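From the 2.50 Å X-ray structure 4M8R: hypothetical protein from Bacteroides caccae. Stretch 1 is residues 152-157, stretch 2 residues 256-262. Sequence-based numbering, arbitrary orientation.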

# COMPACT_ATOMS: atom_id res chain seq x y z
N PHE A 152 -21.45 13.67 28.39
CA PHE A 152 -20.52 13.31 27.32
C PHE A 152 -19.69 14.51 26.91
O PHE A 152 -20.22 15.58 26.64
CB PHE A 152 -21.29 12.75 26.12
CG PHE A 152 -20.47 11.90 25.18
CD1 PHE A 152 -19.55 10.97 25.65
CD2 PHE A 152 -20.67 11.98 23.80
CE1 PHE A 152 -18.82 10.18 24.78
CE2 PHE A 152 -19.95 11.19 22.93
CZ PHE A 152 -19.02 10.29 23.41
N ARG A 153 -18.38 14.31 26.86
CA ARG A 153 -17.42 15.41 26.90
C ARG A 153 -16.23 15.09 26.00
O ARG A 153 -15.91 13.93 25.79
CB ARG A 153 -16.95 15.55 28.34
CG ARG A 153 -16.39 16.89 28.73
CD ARG A 153 -16.28 16.96 30.25
NE ARG A 153 -15.39 15.91 30.77
CZ ARG A 153 -14.21 16.13 31.36
NH1 ARG A 153 -13.74 17.36 31.55
NH2 ARG A 153 -13.50 15.09 31.79
N SER A 154 -15.56 16.13 25.50
CA SER A 154 -14.33 15.97 24.73
C SER A 154 -14.56 15.05 23.53
O SER A 154 -13.81 14.10 23.29
CB SER A 154 -13.22 15.41 25.63
OG SER A 154 -11.96 15.48 24.99
N VAL A 155 -15.60 15.36 22.78
CA VAL A 155 -16.10 14.46 21.76
C VAL A 155 -15.26 14.53 20.49
O VAL A 155 -15.00 15.61 19.96
CB VAL A 155 -17.57 14.76 21.44
CG1 VAL A 155 -18.09 13.80 20.39
CG2 VAL A 155 -18.40 14.67 22.71
N VAL A 156 -14.84 13.36 20.02
CA VAL A 156 -13.97 13.24 18.85
C VAL A 156 -14.39 12.04 18.01
O VAL A 156 -15.19 11.22 18.45
CB VAL A 156 -12.50 13.05 19.27
CG1 VAL A 156 -12.00 14.26 20.03
CG2 VAL A 156 -12.33 11.79 20.11
N ASN A 157 -13.82 11.95 16.82
CA ASN A 157 -14.10 10.85 15.91
C ASN A 157 -12.83 10.16 15.48
O ASN A 157 -11.82 10.80 15.22
CB ASN A 157 -14.82 11.38 14.67
CG ASN A 157 -14.88 10.35 13.54
OD1 ASN A 157 -14.23 10.50 12.51
ND2 ASN A 157 -15.68 9.30 13.73
N GLN A 256 -9.48 19.30 36.52
CA GLN A 256 -9.04 20.44 35.72
C GLN A 256 -8.77 20.10 34.24
O GLN A 256 -8.52 21.01 33.44
CB GLN A 256 -7.78 21.04 36.34
CG GLN A 256 -7.98 21.53 37.76
CD GLN A 256 -6.75 22.21 38.32
OE1 GLN A 256 -5.73 21.57 38.54
NE2 GLN A 256 -6.83 23.50 38.54
N PHE A 257 -8.82 18.82 33.89
CA PHE A 257 -8.48 18.36 32.54
C PHE A 257 -9.66 17.69 31.86
O PHE A 257 -10.64 17.32 32.51
CB PHE A 257 -7.33 17.34 32.61
CG PHE A 257 -6.09 17.86 33.29
CD1 PHE A 257 -6.03 17.95 34.67
CD2 PHE A 257 -4.99 18.23 32.54
CE1 PHE A 257 -4.89 18.41 35.30
CE2 PHE A 257 -3.84 18.70 33.16
CZ PHE A 257 -3.79 18.79 34.54
N GLY A 258 -9.55 17.52 30.55
CA GLY A 258 -10.49 16.70 29.79
C GLY A 258 -11.64 17.43 29.12
O GLY A 258 -12.46 16.80 28.45
N ASP A 259 -11.71 18.75 29.27
CA ASP A 259 -12.75 19.53 28.60
C ASP A 259 -12.52 19.57 27.10
O ASP A 259 -13.46 19.64 26.31
CB ASP A 259 -12.84 20.93 29.19
CG ASP A 259 -13.37 20.94 30.61
OD1 ASP A 259 -14.38 20.24 30.86
OD2 ASP A 259 -12.77 21.62 31.47
N TYR A 260 -11.25 19.54 26.70
CA TYR A 260 -10.87 19.48 25.30
C TYR A 260 -9.87 18.36 25.05
O TYR A 260 -9.06 18.04 25.92
CB TYR A 260 -10.28 20.82 24.86
CG TYR A 260 -11.27 21.95 24.95
CD1 TYR A 260 -12.21 22.16 23.94
CD2 TYR A 260 -11.29 22.80 26.06
CE1 TYR A 260 -13.13 23.19 24.03
CE2 TYR A 260 -12.21 23.83 26.15
CZ TYR A 260 -13.12 24.02 25.14
OH TYR A 260 -14.03 25.05 25.23
N PRO A 261 -9.92 17.76 23.86
CA PRO A 261 -8.96 16.71 23.55
C PRO A 261 -7.52 17.22 23.47
O PRO A 261 -7.27 18.33 22.98
CB PRO A 261 -9.41 16.18 22.18
CG PRO A 261 -10.37 17.18 21.64
CD PRO A 261 -10.94 17.92 22.81
N GLY A 262 -6.59 16.42 23.97
CA GLY A 262 -5.18 16.69 23.77
C GLY A 262 -4.79 16.39 22.34
O GLY A 262 -5.54 15.75 21.59

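The polar centre of this contact is the guanidinium group of Arg-153, and a single nitrogen, NH1, does the bonding across it. Arg-153 NH1 lies 3.0 Å from Asp-259 OD1, forming a salt bridge that is also a hydrogen bond, with an N-H...O angle of 149°. The same nitrogen donates to a backbone carbonyl, Arg-153 NH1 to Phe-257 O, at 3.2 Å and a straighter 161°. Because an arginine terminal nitrogen carries two hydrogens, one NH1 can serve both acceptors, and both oxygens sit at the edge of the guanidinium, near its plane, where those hydrogens point. The remaining nitrogens, NE and NH2, are hydrogen-bonded elsewhere in the structure, so the whole head group is satisfied.

Arginine suits this place because it combines reach with several donors. Its CA-to-CB bond points toward the second stretch, and chi1 and chi2 are both t, extending the chain before chi3 turns to p. Asp-259 meets it from a less direct start: its CA-to-CB bond points away from the first stretch, yet with chi1 in m the carboxylate end comes nearer and places OD1 within bonding range. A short acidic side chain thus supplies the opposite charge, while Phe-257 contributes only its main-chain oxygen to the bonding; its ring leads away from the contact.

Between these two partners the backbone passes over one face of the guanidinium, with Gly-258 C 3.2 Å from Arg-153 NH1. Proximity alone does not make a bond here. Arg-153 NH1 and Gly-258 O are 3.4 Å apart, but the angle is poor; Arg-153 NH1 and Asp-259 N are equally far apart, but both are donors. Glycine is well suited to this crowded position for two reasons. An ideal CB on Gly-258 would fall 2.7 Å from Arg-153 NH2, a clash, and at phi 96° and psi 0° it would also be jammed against the carbonyl oxygen of Phe-257.

Beyond the arginine, the contact becomes one of close packing. Ser-154, where the first stretch turns a corner, has its CA 5.0 Å from the CA of Tyr-260, the nearest such pairing between the stretches. Its small, buried side chain points toward the second stretch and fits against the main chain there, with Ser-154 CB 3.2 Å from Gly-258 O. Ser-154 OG approaches Pro-261 N at 3.3 Å and Pro-261 CD at 3.4 Å, but a proline nitrogen within a chain has no hydrogen to share, so the approach to nitrogen is not a hydrogen bond.

The same proline ring carries the contact into apolar territory. Val-156 CG1 packs 3.7 Å from Pro-261 CG, with the CA-to-CB bonds of both residues directed toward the opposing stretch. A branched aliphatic side chain and a compact ring make suitable partners for such packing. Val-155, in contrast, points away, as does Tyr-260. In all, 303 Å² is buried, counting both sides.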